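Local coordinates for protein probable CoA-transferase alpha subunit (Rhodococcus jostii, PDB 6COJ) that probably serves as the alpha subunit of a coenzyme A transferase family enzyme, and binds a bulky CoA thioester that carries a spiro-lactone acyl group, at residues R44-A49 with G69-L74; A84-V89 with V112-A117; A117-C122 with I170-L175. The protein carries 1 engineered substitution. All coordinates share one frame; numbering follows the deposited sequence.

Contact 1 (R44-A49 with G69-L74); sequences RRKPMA and GPDLGL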
loop_
_atom_site.group_PDB
_atom_site.type_symbol
_atom_site.label_atom_id
_atom_site.label_comp_id
_atom_site.label_asym_id
_atom_site.label_seq_id
_atom_site.Cartn_x
_atom_site.Cartn_y
_atom_site.Cartn_z
ATOM N N ARG A 44 15.358 10.397 11.278
ATOM C CA ARG A 44 14.209 11.111 10.721
ATOM C C ARG A 44 12.963 10.765 11.520
ATOM O O ARG A 44 12.551 9.599 11.566
ATOM C CB ARG A 44 13.999 10.787 9.232
ATOM C CG ARG A 44 15.270 10.879 8.402
ATOM C CD ARG A 44 15.068 10.421 6.963
ATOM N NE ARG A 44 16.346 10.114 6.324
ATOM C CZ ARG A 44 16.658 10.373 5.060
ATOM N NH1 ARG A 44 15.798 10.992 4.252
ATOM N NH2 ARG A 44 17.857 10.036 4.604
ATOM N N ARG A 45 12.366 11.794 12.123
ATOM C CA ARG A 45 11.107 11.719 12.877
ATOM C C ARG A 45 11.039 10.509 13.796
ATOM O O ARG A 45 10.045 9.782 13.854
ATOM C CB ARG A 45 9.869 11.859 11.989
ATOM C CG ARG A 45 8.741 12.596 12.720
ATOM C CD ARG A 45 7.478 12.785 11.862
ATOM N NE ARG A 45 6.894 11.477 11.554
ATOM C CZ ARG A 45 6.677 10.986 10.338
ATOM N NH1 ARG A 45 6.916 11.708 9.242
ATOM N NH2 ARG A 45 6.189 9.752 10.233
ATOM N N LYS A 46 12.117 10.317 14.560
ATOM C CA LYS A 46 12.100 9.280 15.568
ATOM C C LYS A 46 11.374 9.786 16.811
ATOM O O LYS A 46 11.437 10.974 17.131
ATOM C CB LYS A 46 13.532 8.923 15.943
ATOM C CG LYS A 46 14.212 8.083 14.879
ATOM C CD LYS A 46 13.640 6.692 14.867
ATOM C CE LYS A 46 14.242 5.834 13.782
ATOM N NZ LYS A 46 13.678 4.470 13.899
ATOM N N PRO A 47 10.662 8.893 17.538
ATOM C CA PRO A 47 10.024 9.293 18.815
ATOM C C PRO A 47 11.057 9.361 19.935
ATOM O O PRO A 47 11.086 8.553 20.876
ATOM C CB PRO A 47 8.987 8.184 19.020
ATOM C CG PRO A 47 9.645 6.976 18.424
ATOM C CD PRO A 47 10.368 7.490 17.190
ATOM N N MET A 48 11.949 10.351 19.828
ATOM C CA MET A 48 13.109 10.418 20.707
ATOM C C MET A 48 12.719 10.740 22.145
ATOM O O MET A 48 13.366 10.249 23.081
ATOM C CB MET A 48 14.120 11.437 20.178
ATOM C CG MET A 48 14.730 11.101 18.831
ATOM S SD MET A 48 15.722 9.599 18.827
ATOM C CE MET A 48 17.217 10.214 19.599
ATOM N N ALA A 49 11.672 11.545 22.348
ATOM C CA ALA A 49 11.190 11.775 23.705
ATOM C C ALA A 49 10.694 10.479 24.337
ATOM O O ALA A 49 10.966 10.212 25.514
ATOM C CB ALA A 49 10.113 12.863 23.715
ATOM N N GLY A 69 18.152 4.193 13.815
ATOM C CA GLY A 69 18.941 5.398 13.923
ATOM C C GLY A 69 19.389 5.590 15.358
ATOM O O GLY A 69 19.698 4.626 16.065
ATOM N N PRO A 70 19.418 6.842 15.827
ATOM C CA PRO A 70 19.852 7.099 17.212
ATOM C C PRO A 70 18.876 6.594 18.260
ATOM O O PRO A 70 19.245 6.536 19.443
ATOM C CB PRO A 70 19.989 8.624 17.260
ATOM C CG PRO A 70 18.992 9.114 16.212
ATOM C CD PRO A 70 19.066 8.080 15.108
ATOM N N ASP A 71 17.642 6.263 17.871
ATOM C CA ASP A 71 16.735 5.561 18.773
ATOM C C ASP A 71 17.347 4.245 19.230
ATOM O O ASP A 71 17.433 3.960 20.436
ATOM C CB ASP A 71 15.382 5.316 18.081
ATOM C CG ASP A 71 15.491 4.541 16.758
ATOM O OD1 ASP A 71 16.450 4.747 15.983
ATOM O OD2 ASP A 71 14.587 3.711 16.502
ATOM N N LEU A 72 17.795 3.436 18.273
ATOM C CA LEU A 72 18.415 2.159 18.602
ATOM C C LEU A 72 19.744 2.364 19.315
ATOM O O LEU A 72 20.071 1.622 20.246
ATOM C CB LEU A 72 18.589 1.336 17.323
ATOM C CG LEU A 72 19.091 -0.096 17.493
ATOM C CD1 LEU A 72 18.193 -0.878 18.445
ATOM C CD2 LEU A 72 19.175 -0.788 16.137
ATOM N N GLY A 73 20.516 3.375 18.905
ATOM C CA GLY A 73 21.759 3.670 19.601
ATOM C C GLY A 73 21.546 3.980 21.069
ATOM O O GLY A 73 22.226 3.430 21.941
ATOM N N LEU A 74 20.587 4.861 21.370
ATOM C CA LEU A 74 20.339 5.193 22.771
ATOM C C LEU A 74 19.888 3.968 23.559
ATOM O O LEU A 74 20.343 3.741 24.684
ATOM C CB LEU A 74 19.315 6.323 22.878
ATOM C CG LEU A 74 19.828 7.735 22.590
ATOM C CD1 LEU A 74 18.659 8.714 22.569
ATOM C CD2 LEU A 74 20.892 8.180 23.606
#
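The carboxylate of D71 has the tail of K46 laid over one of its faces: CD sits above D71 CG at 3.4 Å, and the chain then runs on past CE to the ammonium. K46 NZ forms a salt bridge with D71 OD2 at 2.9 Å, coming in from above the carboxylate plane, 51° out of it. At the rim, OD1 is met nearly along its C-O axis by the N-H of G69, the N-cap residue, with G69 N 2.8 Å from D71 OD1. CG of D71 stands between its own backbone N and carbonyl carbon (chi1 57°), which turns the carboxylate back to that N-H at the start of the helix. The buried ion pair has further partners: K46 NZ also bonds G39 O and Y67 O, and D71 OD2 bonds T66 OG1. Beside this polar patch M48 folds back at chi2 and chi3, so that its CE meets L74 CD1 at 3.6 Å and P70 CB at 4.0 Å, crossing both side chains at about a right angle. Helices 48-56 and 70-77 are the connections of successive beta-alpha-beta units, and their N-terminal ends meet here beside the parallel sheet of a Rossmann-like CoA transferase fold.

Contact 2 (A84-V89 with V112-A117); sequences AYYGFV and VREMDA. Engineered in segment 112-117: A117 (natural residue Glu). With F8G (S-{(3R,5R,9R)-1-[(2R,3S,4R,5R)-5-(6-amino-9H-purin-9-yl)-4-hydroxy-3-(phosphonooxy)tetrahydrofuran-2-yl]-3,5,9-trihydroxy-8,8-dimethyl-3,5-dioxido-10,14-dioxo-2,4,6-trioxa-11,15-diaza-3lambda~5~,5lambda~5~-diphosphaheptadecan-17-yl} (5R,10R)-7-hydroxy-10-methyl-2-oxo-1-oxaspiro[4.5]dec-6-ene-6-carbothioate (non-preferred name)), chain E.
Y86 and E114 meet through ring and backbone as well as polar ends. The phenol OH of Y86 donates to E114 OE1 at 2.7 Å, using the anti lone pair of that oxygen, while E114 CA lies over one ring face, 4.2 Å from the centroid of the Y86 ring. CG of Y86 stands between its backbone N and carbonyl carbon (chi1 56°), which brings the ring across to E114. V89 CG2 takes the opposite face, and V112 CG1 comes in at the edge. An alanine in place of Y86 would probably leave E114 OE1 without this hydroxyl and open a gap between V112, E114 and V89. Y85 points to the other side of the sheet, where its ring runs alongside R113: CB of R113 sits over one face, 3.8 Å from the Y85 centroid, and M115 CE lies at the edge.

Beneath the side chains, two backbone bonds join the strands. R113 N bonds A84 O at 2.8 Å, nearly straight (171°), and M115 N bonds Y86 O at 3.0 Å; the buried N-H of Y86 finds no partner in the model. At G87 the chain turns a corner, its CA 3.2 Å from M115 O, and a side chain there would run into A117. Beyond the turn, F88 CD2 approaches the lactone carbonyl oxygen OAN of the bound thioester at 3.2 Å, with the CB of A117, engineered from glutamate, also facing that oxygen.

E151 receives both R113 NE and Y85 OH, and E114 OE2 bonds a polar side chain of another protein's chain. Strand 111-114 lies parallel to 81-86 at one edge of the main parallel sheet, counted within this chain, with helix 99-106 packed on the Y86 side and W148 of helix 144-148 against Y85.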
loop_
_atom_site.group_PDB
_atom_site.type_symbol
_atom_site.label_atom_id
_atom_site.label_comp_id
_atom_site.label_asym_id
_atom_site.label_seq_id
_atom_site.Cartn_x
_atom_site.Cartn_y
_atom_site.Cartn_z
ATOM N N ALA A 84 17.314 -7.491 17.708
ATOM C CA ALA A 84 16.946 -6.368 16.856
ATOM C C ALA A 84 16.651 -6.853 15.449
ATOM O O ALA A 84 17.451 -7.587 14.862
ATOM C CB ALA A 84 18.049 -5.296 16.840
ATOM N N TYR A 85 15.500 -6.430 14.921
ATOM C CA TYR A 85 15.091 -6.643 13.540
ATOM C C TYR A 85 15.158 -5.288 12.848
ATOM O O TYR A 85 14.456 -4.360 13.255
ATOM C CB TYR A 85 13.640 -7.128 13.507
ATOM C CG TYR A 85 13.392 -8.518 14.058
ATOM C CD1 TYR A 85 13.383 -8.759 15.427
ATOM C CD2 TYR A 85 13.151 -9.585 13.203
ATOM C CE1 TYR A 85 13.154 -10.034 15.929
ATOM C CE2 TYR A 85 12.914 -10.861 13.697
ATOM C CZ TYR A 85 12.919 -11.075 15.064
ATOM O OH TYR A 85 12.688 -12.329 15.580
ATOM N N TYR A 86 15.977 -5.167 11.799
ATOM C CA TYR A 86 16.164 -3.850 11.186
ATOM C C TYR A 86 16.610 -4.013 9.744
ATOM O O TYR A 86 17.230 -5.018 9.380
ATOM C CB TYR A 86 17.206 -3.009 11.960
ATOM C CG TYR A 86 18.543 -3.718 12.098
ATOM C CD1 TYR A 86 18.794 -4.565 13.168
ATOM C CD2 TYR A 86 19.526 -3.582 11.124
ATOM C CE1 TYR A 86 20.001 -5.239 13.284
ATOM C CE2 TYR A 86 20.728 -4.266 11.221
ATOM C CZ TYR A 86 20.951 -5.096 12.291
ATOM O OH TYR A 86 22.141 -5.771 12.401
ATOM N N GLY A 87 16.314 -2.990 8.938
ATOM C CA GLY A 87 16.745 -2.957 7.555
ATOM C C GLY A 87 18.073 -2.251 7.401
ATOM O O GLY A 87 18.790 -2.457 6.418
ATOM N N PHE A 88 18.400 -1.407 8.374
ATOM C CA PHE A 88 19.672 -0.698 8.422
ATOM C C PHE A 88 19.736 -0.003 9.771
ATOM O O PHE A 88 18.745 0.055 10.504
ATOM C CB PHE A 88 19.771 0.349 7.304
ATOM C CG PHE A 88 18.732 1.436 7.397
ATOM C CD1 PHE A 88 18.947 2.555 8.197
ATOM C CD2 PHE A 88 17.545 1.349 6.673
ATOM C CE1 PHE A 88 17.989 3.555 8.299
ATOM C CE2 PHE A 88 16.591 2.358 6.758
ATOM C CZ PHE A 88 16.815 3.455 7.569
ATOM N N VAL A 89 20.911 0.530 10.089
ATOM C CA VAL A 89 21.054 1.512 11.160
ATOM C C VAL A 89 21.900 2.650 10.610
ATOM O O VAL A 89 23.026 2.422 10.152
ATOM C CB VAL A 89 21.698 0.927 12.431
ATOM C CG1 VAL A 89 21.801 2.018 13.506
ATOM C CG2 VAL A 89 20.884 -0.267 12.941
ATOM N N VAL A 112 20.883 -10.321 16.123
ATOM C CA VAL A 112 20.324 -9.519 15.037
ATOM C C VAL A 112 19.562 -10.386 14.048
ATOM O O VAL A 112 19.997 -11.489 13.690
ATOM C CB VAL A 112 21.340 -8.598 14.326
ATOM C CG1 VAL A 112 22.000 -7.639 15.328
ATOM C CG2 VAL A 112 22.384 -9.402 13.578
ATOM N N ARG A 113 18.411 -9.870 13.615
ATOM C CA ARG A 113 17.725 -10.378 12.433
ATOM C C ARG A 113 17.724 -9.262 11.398
ATOM O O ARG A 113 16.677 -8.701 11.036
ATOM C CB ARG A 113 16.327 -10.874 12.782
ATOM C CG ARG A 113 16.326 -12.044 13.760
ATOM C CD ARG A 113 17.007 -13.302 13.185
ATOM N NE ARG A 113 17.003 -14.388 14.159
ATOM C CZ ARG A 113 17.988 -14.619 15.020
ATOM N NH1 ARG A 113 19.074 -13.857 15.005
ATOM N NH2 ARG A 113 17.884 -15.622 15.880
ATOM N N GLU A 114 18.927 -8.927 10.947
ATOM C CA GLU A 114 19.133 -7.934 9.910
ATOM C C GLU A 114 18.473 -8.415 8.624
ATOM O O GLU A 114 18.472 -9.612 8.316
ATOM C CB GLU A 114 20.646 -7.768 9.725
ATOM C CG GLU A 114 21.053 -6.707 8.729
ATOM C CD GLU A 114 22.536 -6.408 8.792
ATOM O OE1 GLU A 114 23.064 -6.267 9.910
ATOM O OE2 GLU A 114 23.175 -6.331 7.723
ATOM N N MET A 115 17.885 -7.483 7.880
ATOM C CA MET A 115 17.129 -7.869 6.697
ATOM C C MET A 115 17.178 -6.751 5.673
ATOM O O MET A 115 17.523 -5.609 5.985
ATOM C CB MET A 115 15.679 -8.204 7.060
ATOM C CG MET A 115 14.858 -6.997 7.491
ATOM S SD MET A 115 13.209 -7.454 8.080
ATOM C CE MET A 115 13.472 -7.415 9.860
ATOM N N ASP A 116 16.829 -7.086 4.431
ATOM C CA ASP A 116 16.702 -6.046 3.418
ATOM C C ASP A 116 15.669 -5.010 3.863
ATOM O O ASP A 116 14.676 -5.341 4.513
ATOM C CB ASP A 116 16.291 -6.656 2.080
ATOM C CG ASP A 116 15.992 -5.603 1.039
ATOM O OD1 ASP A 116 16.942 -5.127 0.376
ATOM O OD2 ASP A 116 14.807 -5.240 0.903
ATOM N N ALA A 117 15.917 -3.737 3.540
ATOM C CA ALA A 117 15.018 -2.687 4.010
ATOM C C ALA A 117 13.574 -2.920 3.569
ATOM O O ALA A 117 12.637 -2.602 4.306
ATOM C CB ALA A 117 15.523 -1.315 3.569
HETATM C C4 F8G E . 38.252 -3.219 9.186
HETATM C C5 F8G E . 38.209 -4.530 8.525
HETATM C C6 F8G E . 37.986 -5.729 9.369
HETATM C C8 F8G E . 38.547 -2.957 7.043
HETATM N N1 F8G E . 37.831 -5.578 10.705
HETATM N N3 F8G E . 38.092 -3.118 10.527
HETATM C "C1'" F8G E . 38.557 -0.868 8.488
HETATM C C2 F8G E . 37.870 -4.280 11.394
HETATM C "C2'" F8G E . 39.586 -0.122 7.662
HETATM C "C3'" F8G E . 38.967 1.256 7.600
HETATM C "C4'" F8G E . 37.497 0.960 7.469
HETATM C "C5'" F8G E . 37.126 0.844 6.006
HETATM C CAA F8G E . 16.466 1.105 -2.267
HETATM C CAB F8G E . 17.914 1.437 -2.008
HETATM C CAC F8G E . 18.375 1.843 -0.807
HETATM C CAD F8G E . 17.424 2.355 0.265
HETATM C CAE F8G E . 15.987 2.402 -0.249
HETATM C CAF F8G E . 15.641 1.133 -0.998
HETATM C CAG F8G E . 19.811 1.740 -0.491
HETATM C CAI F8G E . 14.975 2.619 0.866
HETATM C CAK F8G E . 17.806 3.717 0.883
HETATM C CAL F8G E . 18.169 3.504 2.363
HETATM C CAM F8G E . 17.983 2.016 2.526
HETATM C CAQ F8G E . 22.484 1.237 -0.641
HETATM C CAR F8G E . 23.049 2.647 -0.621
HETATM C CAT F8G E . 25.434 2.582 -0.247
HETATM C CAU F8G E . 26.545 2.950 0.719
HETATM C CAV F8G E . 27.860 2.229 0.449
HETATM C CAX F8G E . 29.687 3.683 1.024
HETATM C CAY F8G E . 30.791 4.054 1.980
HETATM C CAZ F8G E . 32.169 3.616 1.470
HETATM C CBA F8G E . 33.197 3.843 2.569
HETATM C CBM F8G E . 32.134 2.132 1.137
HETATM C CBN F8G E . 32.605 4.418 0.249
HETATM N N6 F8G E . 37.938 -6.962 8.810
HETATM N N7 F8G E . 38.398 -4.297 7.210
HETATM N N9 F8G E . 38.471 -2.323 8.227
HETATM N NAS F8G E . 24.207 2.754 0.234
HETATM N NAW F8G E . 28.896 2.674 1.372
HETATM O "O2'" F8G E . 40.868 -0.095 8.294
HETATM O "O3'" F8G E . 39.104 1.902 8.853
HETATM O "O4'" F8G E . 37.302 -0.297 8.113
HETATM O "O5'" F8G E . 37.291 2.119 5.393
HETATM O OAH F8G E . 18.653 1.321 -2.964
HETATM O OAJ F8G E . 20.193 2.049 0.631
HETATM O OAN F8G E . 18.213 1.340 3.505
HETATM O OAO F8G E . 17.471 1.412 1.328
HETATM O OBB F8G E . 32.731 3.134 3.706
HETATM O OBD F8G E . 34.805 2.250 4.980
HETATM O OBJ F8G E . 25.645 2.172 -1.381
HETATM O OBK F8G E . 29.511 4.291 -0.022
HETATM O OBL F8G E . 30.790 5.473 2.202
HETATM O OBO F8G E . 32.666 2.609 6.160
HETATM O OBP F8G E . 33.886 4.663 5.416
HETATM O OBQ F8G E . 36.384 3.954 3.845
HETATM O OBR F8G E . 36.388 1.560 3.114
HETATM O OCI F8G E . 40.099 3.636 10.410
HETATM O OCJ F8G E . 41.558 2.318 8.893
HETATM O OCK F8G E . 40.039 4.066 7.964
HETATM P PBC F8G E . 33.532 3.230 5.095
HETATM P PBE F8G E . 36.220 2.516 4.271
HETATM P PCH F8G E . 40.232 3.022 9.038
HETATM S SAP F8G E . 20.984 1.210 -1.570
#

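Contact 3 (A117-C122 with I170-L175); sequences AGMVKC and IAMPAL. Engineered in segment 117-122: A117 (natural residue Glu).
M172 leaves its strand toward the helix with CG anti to the backbone N, and its CB rests on C122 SG at 3.7 Å. The next atom, CG, comes up to the carbonyl oxygen of M119, 3.7 Å from M172 CG to M119 O. A bend at chi2 (64°) then carries the sulfur across the M119 side chain, with M172 SD 3.6 Å from M119 CE. The tip finishes back over the same carbonyl, M172 CE lying 3.4 Å from M119 O. The two methionines cross obliquely, and the methyl of M119 reaches on to I170 CG2 at 4.3 Å. L175 sets its CD1 3.7 Å from V120 O, one helix residue after M119. No hydrogen bond joins the two segments; flexible thioether chains fill the space between helix and strand. C122 also touches L134 and I136 of the neighbouring strand, and M172 packs on W148, while A171 gives its carbonyl to Y159 OH of the second copy of this protein. This is helix-on-sheet packing: residues 117-122 of helix 117-128 run at 57° to residues 170-173 of strand 168-173, the central strand of a small antiparallel sheet set beside the main parallel one.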
loop_
_atom_site.group_PDB
_atom_site.type_symbol
_atom_site.label_atom_id
_atom_site.label_comp_id
_atom_site.label_asym_id
_atom_site.label_seq_id
_atom_site.Cartn_x
_atom_site.Cartn_y
_atom_site.Cartn_z
ATOM N N ALA A 117 15.917 -3.737 3.540
ATOM C CA ALA A 117 15.018 -2.687 4.010
ATOM C C ALA A 117 13.574 -2.920 3.569
ATOM O O ALA A 117 12.637 -2.602 4.306
ATOM C CB ALA A 117 15.523 -1.315 3.569
ATOM N N GLY A 118 13.370 -3.482 2.374
ATOM C CA GLY A 118 12.011 -3.751 1.923
ATOM C C GLY A 118 11.331 -4.859 2.689
ATOM O O GLY A 118 10.089 -4.927 2.695
ATOM N N MET A 119 12.113 -5.733 3.338
ATOM C CA MET A 119 11.532 -6.800 4.138
ATOM C C MET A 119 10.880 -6.269 5.406
ATOM O O MET A 119 9.939 -6.886 5.912
ATOM C CB MET A 119 12.587 -7.851 4.470
ATOM C CG MET A 119 13.046 -8.648 3.256
ATOM S SD MET A 119 14.484 -9.689 3.607
ATOM C CE MET A 119 13.811 -10.840 4.805
ATOM N N VAL A 120 11.379 -5.154 5.955
ATOM C CA VAL A 120 10.718 -4.553 7.112
ATOM C C VAL A 120 9.296 -4.145 6.752
ATOM O O VAL A 120 8.334 -4.514 7.434
ATOM C CB VAL A 120 11.527 -3.363 7.656
ATOM C CG1 VAL A 120 10.798 -2.758 8.839
ATOM C CG2 VAL A 120 12.924 -3.808 8.106
ATOM N N LYS A 121 9.148 -3.363 5.683
ATOM C CA LYS A 121 7.824 -2.960 5.224
ATOM C C LYS A 121 6.939 -4.178 5.006
ATOM O O LYS A 121 5.782 -4.218 5.450
ATOM C CB LYS A 121 7.973 -2.158 3.930
ATOM C CG LYS A 121 6.649 -1.770 3.292
ATOM C CD LYS A 121 6.864 -1.189 1.894
ATOM C CE LYS A 121 5.521 -0.863 1.250
ATOM N NZ LYS A 121 5.651 -0.204 -0.073
ATOM N N CYS A 122 7.484 -5.191 4.339
ATOM C CA CYS A 122 6.724 -6.396 4.047
ATOM C C CYS A 122 6.251 -7.082 5.327
ATOM O O CYS A 122 5.075 -7.455 5.448
ATOM C CB CYS A 122 7.615 -7.320 3.220
ATOM S SG CYS A 122 6.880 -8.869 2.722
ATOM N N ILE A 170 11.216 -15.692 -0.693
ATOM C CA ILE A 170 11.288 -15.550 0.758
ATOM C C ILE A 170 9.870 -15.455 1.301
ATOM O O ILE A 170 9.045 -14.693 0.783
ATOM C CB ILE A 170 12.079 -14.289 1.136
ATOM C CG1 ILE A 170 13.506 -14.334 0.579
ATOM C CG2 ILE A 170 12.067 -14.077 2.646
ATOM C CD1 ILE A 170 14.386 -15.422 1.188
ATOM N N ALA A 171 9.571 -16.224 2.340
ATOM C CA ALA A 171 8.333 -16.033 3.096
ATOM C C ALA A 171 8.674 -15.101 4.247
ATOM O O ALA A 171 9.183 -15.536 5.285
ATOM C CB ALA A 171 7.807 -17.372 3.607
ATOM N N MET A 172 8.458 -13.809 4.064
ATOM C CA MET A 172 8.751 -12.885 5.149
ATOM C C MET A 172 7.728 -13.081 6.257
ATOM O O MET A 172 6.532 -12.876 6.023
ATOM C CB MET A 172 8.686 -11.452 4.632
ATOM C CG MET A 172 8.923 -10.430 5.730
ATOM S SD MET A 172 10.582 -10.565 6.416
ATOM C CE MET A 172 10.322 -9.634 7.916
ATOM N N PRO A 173 8.131 -13.486 7.458
ATOM C CA PRO A 173 7.149 -13.658 8.532
ATOM C C PRO A 173 6.607 -12.314 8.996
ATOM O O PRO A 173 7.268 -11.272 8.895
ATOM C CB PRO A 173 7.965 -14.324 9.647
ATOM C CG PRO A 173 9.358 -13.779 9.429
ATOM C CD PRO A 173 9.507 -13.741 7.922
ATOM N N ALA A 174 5.391 -12.350 9.528
ATOM C CA ALA A 174 4.807 -11.145 10.099
ATOM C C ALA A 174 5.672 -10.611 11.234
ATOM O O ALA A 174 6.147 -11.369 12.091
ATOM C CB ALA A 174 3.410 -11.454 10.628
ATOM N N LEU A 175 5.878 -9.296 11.232
ATOM C CA LEU A 175 6.558 -8.616 12.334
ATOM C C LEU A 175 5.514 -8.097 13.325
ATOM O O LEU A 175 5.244 -6.898 13.440
ATOM C CB LEU A 175 7.453 -7.499 11.793
ATOM C CG LEU A 175 8.637 -7.970 10.938
ATOM C CD1 LEU A 175 9.313 -6.795 10.242
ATOM C CD2 LEU A 175 9.645 -8.743 11.786
#

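Overall arrangement
All three contacts are buried, but they lie progressively farther from the chain centre: about 7 Å for the middle of contact 1, 12 Å for contact 2 and 16 Å for contact 3. Contact 1 joins helix starts through a buried ion pair and a methionine; contact 2 is strand pairing flanked by tyrosines; contact 3 is apolar and sulfur-rich. L72 CD2 meets V89 CG2 at 3.7 Å, linking the first two, whereas contacts 1 and 3 do not touch. Contacts 2 and 3 share the engineered A117 and merge at M115, whose SD touches M172 CE. Both adjoin the thioester, at A117, and another protein's chain; contact 3 also reaches the second copy of this protein.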